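'Carboxyl esterase 2 (Tuber melanosporum Mel28, PDB 5MIF) probably hydrolyses carboxylic esters, as an archaeal-like carboxylesterase of the alpha/beta hydrolase fold from a mycorrhizal truffle. Local coordinates at residues T87-S99 / I136-Y148. Residues are numbered along the deposited sequence; the frame is centred on the assembly and turned at random.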
loop_
_atom_site.group_PDB
_atom_site.type_symbol
_atom_site.label_atom_id
_atom_site.label_comp_id
_atom_site.label_asym_id
_atom_site.label_seq_id
_atom_site.Cartn_x
_atom_site.Cartn_y
_atom_site.Cartn_z
ATOM N N THR A 87 29.333 -21.801 9.675
ATOM C CA THR A 87 29.764 -23.008 8.966
ATOM C C THR A 87 31.035 -22.818 8.156
ATOM O O THR A 87 31.493 -23.745 7.496
ATOM C CB THR A 87 28.672 -23.536 8.025
ATOM O OG1 THR A 87 28.479 -22.617 6.945
ATOM C CG2 THR A 87 27.364 -23.718 8.782
ATOM N N GLY A 88 31.577 -21.606 8.166
ATOM C CA GLY A 88 32.748 -21.309 7.367
ATOM C C GLY A 88 32.408 -20.900 5.938
ATOM O O GLY A 88 33.275 -20.451 5.197
ATOM N N ASN A 89 31.151 -21.045 5.535
ATOM C CA ASN A 89 30.747 -20.533 4.229
ATOM C C ASN A 89 29.320 -19.999 4.206
ATOM O O ASN A 89 28.398 -20.563 4.827
ATOM C CB ASN A 89 30.894 -21.603 3.136
ATOM C CG ASN A 89 30.508 -21.070 1.747
ATOM O OD1 ASN A 89 31.309 -20.412 1.085
ATOM N ND2 ASN A 89 29.279 -21.330 1.323
ATOM N N VAL A 90 29.146 -18.894 3.489
ATOM C CA VAL A 90 27.809 -18.417 3.149
ATOM C C VAL A 90 27.814 -18.111 1.651
ATOM O O VAL A 90 28.675 -17.379 1.151
ATOM C CB VAL A 90 27.381 -17.151 3.943
ATOM C CG1 VAL A 90 25.900 -16.865 3.698
ATOM C CG2 VAL A 90 27.591 -17.338 5.424
ATOM N N THR A 91 26.867 -18.703 0.937
ATOM C CA THR A 91 26.707 -18.437 -0.473
ATOM C C THR A 91 25.873 -17.169 -0.657
ATOM O O THR A 91 24.823 -17.012 -0.045
ATOM C CB THR A 91 26.043 -19.640 -1.190
ATOM O OG1 THR A 91 26.903 -20.780 -1.080
ATOM C CG2 THR A 91 25.855 -19.341 -2.665
ATOM N N ALA A 92 26.360 -16.251 -1.480
ATOM C CA ALA A 92 25.607 -15.037 -1.766
ATOM C C ALA A 92 25.672 -14.711 -3.258
ATOM O O ALA A 92 26.682 -14.971 -3.920
ATOM C CB ALA A 92 26.138 -13.867 -0.926
ATOM N N TYR A 93 24.582 -14.165 -3.787
ATOM C CA TYR A 93 24.566 -13.694 -5.156
ATOM C C TYR A 93 24.420 -12.166 -5.175
ATOM O O TYR A 93 23.465 -11.631 -4.621
ATOM C CB TYR A 93 23.430 -14.344 -5.946
ATOM C CG TYR A 93 23.497 -15.861 -6.015
ATOM C CD1 TYR A 93 22.988 -16.650 -4.985
ATOM C CD2 TYR A 93 24.102 -16.502 -7.092
ATOM C CE1 TYR A 93 23.061 -18.049 -5.039
ATOM C CE2 TYR A 93 24.180 -17.891 -7.158
ATOM C CZ TYR A 93 23.664 -18.659 -6.129
ATOM O OH TYR A 93 23.746 -20.032 -6.203
ATOM N N LEU A 94 25.343 -11.461 -5.825
ATOM C CA LEU A 94 25.182 -10.016 -5.979
ATOM C C LEU A 94 24.599 -9.714 -7.355
ATOM O O LEU A 94 25.243 -9.949 -8.372
ATOM C CB LEU A 94 26.509 -9.280 -5.800
ATOM C CG LEU A 94 26.455 -7.743 -5.902
ATOM C CD1 LEU A 94 25.618 -7.156 -4.763
ATOM C CD2 LEU A 94 27.850 -7.135 -5.908
ATOM N N TYR A 95 23.373 -9.204 -7.379
ATOM C CA TYR A 95 22.734 -8.837 -8.635
ATOM C C TYR A 95 22.757 -7.327 -8.829
ATOM O O TYR A 95 22.347 -6.587 -7.934
ATOM C CB TYR A 95 21.300 -9.331 -8.683
ATOM C CG TYR A 95 21.112 -10.816 -8.461
ATOM C CD1 TYR A 95 21.546 -11.755 -9.404
ATOM C CD2 TYR A 95 20.438 -11.276 -7.340
ATOM C CE1 TYR A 95 21.325 -13.123 -9.203
ATOM C CE2 TYR A 95 20.221 -12.617 -7.127
ATOM C CZ TYR A 95 20.659 -13.538 -8.051
ATOM O OH TYR A 95 20.406 -14.867 -7.793
ATOM N N LYS A 96 23.254 -6.878 -9.983
ATOM C CA LYS A 96 23.329 -5.445 -10.307
ATOM C C LYS A 96 22.619 -5.096 -11.607
ATOM O O LYS A 96 22.779 -5.792 -12.600
ATOM C CB LYS A 96 24.786 -4.988 -10.413
ATOM C CG LYS A 96 25.623 -5.238 -9.189
ATOM C CD LYS A 96 26.924 -4.459 -9.260
ATOM C CE LYS A 96 27.957 -5.260 -10.030
ATOM N NZ LYS A 96 29.186 -4.481 -10.280
ATOM N N PRO A 97 21.828 -4.018 -11.604
ATOM C CA PRO A 97 21.250 -3.557 -12.872
ATOM C C PRO A 97 22.340 -3.142 -13.883
ATOM O O PRO A 97 23.441 -2.745 -13.504
ATOM C CB PRO A 97 20.424 -2.340 -12.458
ATOM C CG PRO A 97 21.107 -1.836 -11.217
ATOM C CD PRO A 97 21.579 -3.074 -10.499
ATOM N N VAL A 98 22.025 -3.245 -15.165
ATOM C CA VAL A 98 22.953 -2.871 -16.232
ATOM C C VAL A 98 23.129 -1.345 -16.278
ATOM O O VAL A 98 22.303 -0.608 -15.744
ATOM C CB VAL A 98 22.453 -3.369 -17.602
ATOM C CG1 VAL A 98 22.210 -4.854 -17.550
ATOM C CG2 VAL A 98 21.158 -2.668 -17.965
ATOM N N SER A 99 24.205 -0.870 -16.901
ATOM C CA SER A 99 24.458 0.573 -17.000
ATOM C C SER A 99 23.649 1.266 -18.101
ATOM O O SER A 99 22.873 0.636 -18.826
ATOM C CB SER A 99 25.942 0.826 -17.238
ATOM O OG SER A 99 26.726 0.170 -16.260
ATOM N N ILE A 136 14.793 -5.243 -8.677
ATOM C CA ILE A 136 15.822 -4.571 -9.448
ATOM C C ILE A 136 15.201 -3.582 -10.434
ATOM O O ILE A 136 15.694 -2.463 -10.573
ATOM C CB ILE A 136 16.712 -5.563 -10.189
ATOM C CG1 ILE A 136 17.607 -6.282 -9.174
ATOM C CG2 ILE A 136 17.577 -4.845 -11.235
ATOM C CD1 ILE A 136 18.501 -7.299 -9.787
ATOM N N ARG A 137 14.113 -3.975 -11.096
ATOM C CA ARG A 137 13.484 -3.070 -12.055
ATOM C C ARG A 137 13.001 -1.803 -11.360
ATOM O O ARG A 137 13.288 -0.707 -11.826
ATOM C CB ARG A 137 12.307 -3.721 -12.783
ATOM C CG ARG A 137 11.754 -2.831 -13.920
ATOM C CD ARG A 137 10.307 -3.129 -14.226
ATOM N NE ARG A 137 10.051 -4.563 -14.182
ATOM C CZ ARG A 137 9.240 -5.150 -13.304
ATOM N NH1 ARG A 137 8.602 -4.421 -12.386
ATOM N NH2 ARG A 137 9.072 -6.467 -13.338
ATOM N N GLU A 138 12.297 -1.962 -10.236
ATOM C CA GLU A 138 11.684 -0.823 -9.553
ATOM C C GLU A 138 12.636 -0.014 -8.678
ATOM O O GLU A 138 12.507 1.205 -8.602
ATOM C CB GLU A 138 10.500 -1.269 -8.687
ATOM C CG GLU A 138 9.389 -1.973 -9.423
ATOM C CD GLU A 138 8.775 -1.114 -10.526
ATOM O OE1 GLU A 138 8.951 0.122 -10.505
ATOM O OE2 GLU A 138 8.123 -1.678 -11.426
ATOM N N SER A 139 13.589 -0.664 -8.019
ATOM C CA SER A 139 14.439 0.063 -7.075
ATOM C C SER A 139 15.652 0.719 -7.731
ATOM O O SER A 139 16.178 1.708 -7.222
ATOM C CB SER A 139 14.912 -0.864 -5.953
ATOM O OG SER A 139 15.969 -1.692 -6.395
ATOM N N GLY A 140 16.119 0.146 -8.836
ATOM C CA GLY A 140 17.361 0.585 -9.455
ATOM C C GLY A 140 18.584 0.248 -8.612
ATOM O O GLY A 140 19.702 0.652 -8.929
ATOM N N ALA A 141 18.378 -0.518 -7.545
ATOM C CA ALA A 141 19.471 -0.894 -6.662
ATOM C C ALA A 141 19.997 -2.290 -6.986
ATOM O O ALA A 141 19.321 -3.093 -7.643
ATOM C CB ALA A 141 19.029 -0.835 -5.202
ATOM N N ALA A 142 21.200 -2.570 -6.496
ATOM C CA ALA A 142 21.724 -3.930 -6.495
ATOM C C ALA A 142 20.991 -4.758 -5.440
ATOM O O ALA A 142 20.486 -4.209 -4.448
ATOM C CB ALA A 142 23.219 -3.930 -6.222
ATOM N N VAL A 143 20.949 -6.078 -5.650
ATOM C CA VAL A 143 20.360 -6.999 -4.677
ATOM C C VAL A 143 21.428 -8.006 -4.228
ATOM O O VAL A 143 22.047 -8.690 -5.051
ATOM C CB VAL A 143 19.150 -7.757 -5.253
ATOM C CG1 VAL A 143 18.715 -8.878 -4.297
ATOM C CG2 VAL A 143 17.991 -6.798 -5.520
ATOM N N PHE A 144 21.649 -8.050 -2.917
ATOM C CA PHE A 144 22.583 -8.965 -2.277
ATOM C C PHE A 144 21.735 -10.083 -1.700
ATOM O O PHE A 144 21.166 -9.958 -0.610
ATOM C CB PHE A 144 23.391 -8.218 -1.204
ATOM C CG PHE A 144 24.429 -9.047 -0.492
ATOM C CD1 PHE A 144 25.616 -9.400 -1.119
ATOM C CD2 PHE A 144 24.252 -9.400 0.834
ATOM C CE1 PHE A 144 26.583 -10.135 -0.448
ATOM C CE2 PHE A 144 25.213 -10.131 1.509
ATOM C CZ PHE A 144 26.378 -10.505 0.867
ATOM N N PHE A 145 21.607 -11.158 -2.467
ATOM C CA PHE A 145 20.691 -12.242 -2.130
ATOM C C PHE A 145 21.447 -13.341 -1.371
ATOM O O PHE A 145 22.324 -14.012 -1.934
ATOM C CB PHE A 145 20.055 -12.787 -3.410
ATOM C CG PHE A 145 18.989 -13.818 -3.184
ATOM C CD1 PHE A 145 19.319 -15.167 -3.081
ATOM C CD2 PHE A 145 17.666 -13.451 -3.112
ATOM C CE1 PHE A 145 18.335 -16.132 -2.887
ATOM C CE2 PHE A 145 16.667 -14.409 -2.915
ATOM C CZ PHE A 145 17.003 -15.755 -2.810
ATOM N N VAL A 146 21.124 -13.506 -0.090
ATOM C CA VAL A 146 21.836 -14.459 0.750
ATOM C C VAL A 146 21.212 -15.849 0.647
ATOM O O VAL A 146 20.060 -16.052 1.011
ATOM C CB VAL A 146 21.854 -14.016 2.206
ATOM C CG1 VAL A 146 22.624 -15.035 3.038
ATOM C CG2 VAL A 146 22.498 -12.632 2.321
ATOM N N ASP A 147 21.983 -16.794 0.126
ATOM C CA ASP A 147 21.512 -18.163 -0.058
ATOM C C ASP A 147 21.928 -19.011 1.138
ATOM O O ASP A 147 22.788 -19.886 1.034
ATOM C CB ASP A 147 22.068 -18.723 -1.381
ATOM C CG ASP A 147 21.337 -19.977 -1.859
ATOM O OD1 ASP A 147 20.246 -20.311 -1.343
ATOM O OD2 ASP A 147 21.856 -20.621 -2.788
ATOM N N TYR A 148 21.331 -18.721 2.288
ATOM C CA TYR A 148 21.703 -19.363 3.546
ATOM C C TYR A 148 21.336 -20.863 3.541
ATOM O O TYR A 148 20.494 -21.310 2.749
ATOM C CB TYR A 148 21.017 -18.645 4.714
ATOM C CG TYR A 148 19.514 -18.600 4.558
ATOM C CD1 TYR A 148 18.720 -19.634 5.030
ATOM C CD2 TYR A 148 18.889 -17.530 3.918
ATOM C CE1 TYR A 148 17.344 -19.602 4.891
ATOM C CE2 TYR A 148 17.503 -17.494 3.764
ATOM C CZ TYR A 148 16.741 -18.530 4.249
ATOM O OH TYR A 148 15.364 -18.505 4.103
HETATM O O HOH W 1 25.212 -20.601 2.120
#
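Tyr93 and Tyr95 of strand 90-97 each pair with strand 142-147 through two backbone bonds, the first with Phe145, the second with Val143; Tyr95 N to Val143 O measures 2.7 Å and is nearly straight. The strands run antiparallel, and near Asp147 a water continues the link, accepting from Thr91 N and donating to Asp147 O. On the face carrying the tyrosines, CG of Tyr93 stands anti to its own carbonyl carbon (chi1 -60°), which lays the ring alongside Asp147. The carboxylate meets the ring at its edge, OD2 lying 3.6 Å from CE1 of Tyr93, with the two planes 43° apart. The carboxylate oxygen probably gains a weak electrostatic contact with the partly positive C-H edge; it is not a hydrogen bond. A leucine in place of Tyr93 would probably leave that carboxylate without its aromatic neighbour. Tyr95 lies side by side with Phe145, CE2 to Phe145 CB 3.7 Å, while its own CB takes the tip of Ile136 from helix 129-139, CD1, at 3.6 Å. Beyond it, the Pro97 ring rests on the helix-to-strand turn, CG 3.7 Å from Gly140 O. On the other face Phe144, its CG anti to the backbone N (chi1 -178°), reaches across so that CE1 and CZ both lie 3.8 Å from Ala92 CB, while Leu94 CD1 comes to the ring edge; Leu170 of helix 158-173 also packs on Phe144. Strand 75-82 bonds the far edge of 90-97, so the contact joins the antiparallel margin of the alpha/beta hydrolase sheet to its parallel core. Its chemistry is two-sided: the face of Ala92, Leu94, Phe144 and Val146 is apolar and buried, the other mixed, aromatic toward Val143 and more polar at Thr91 and Asp147.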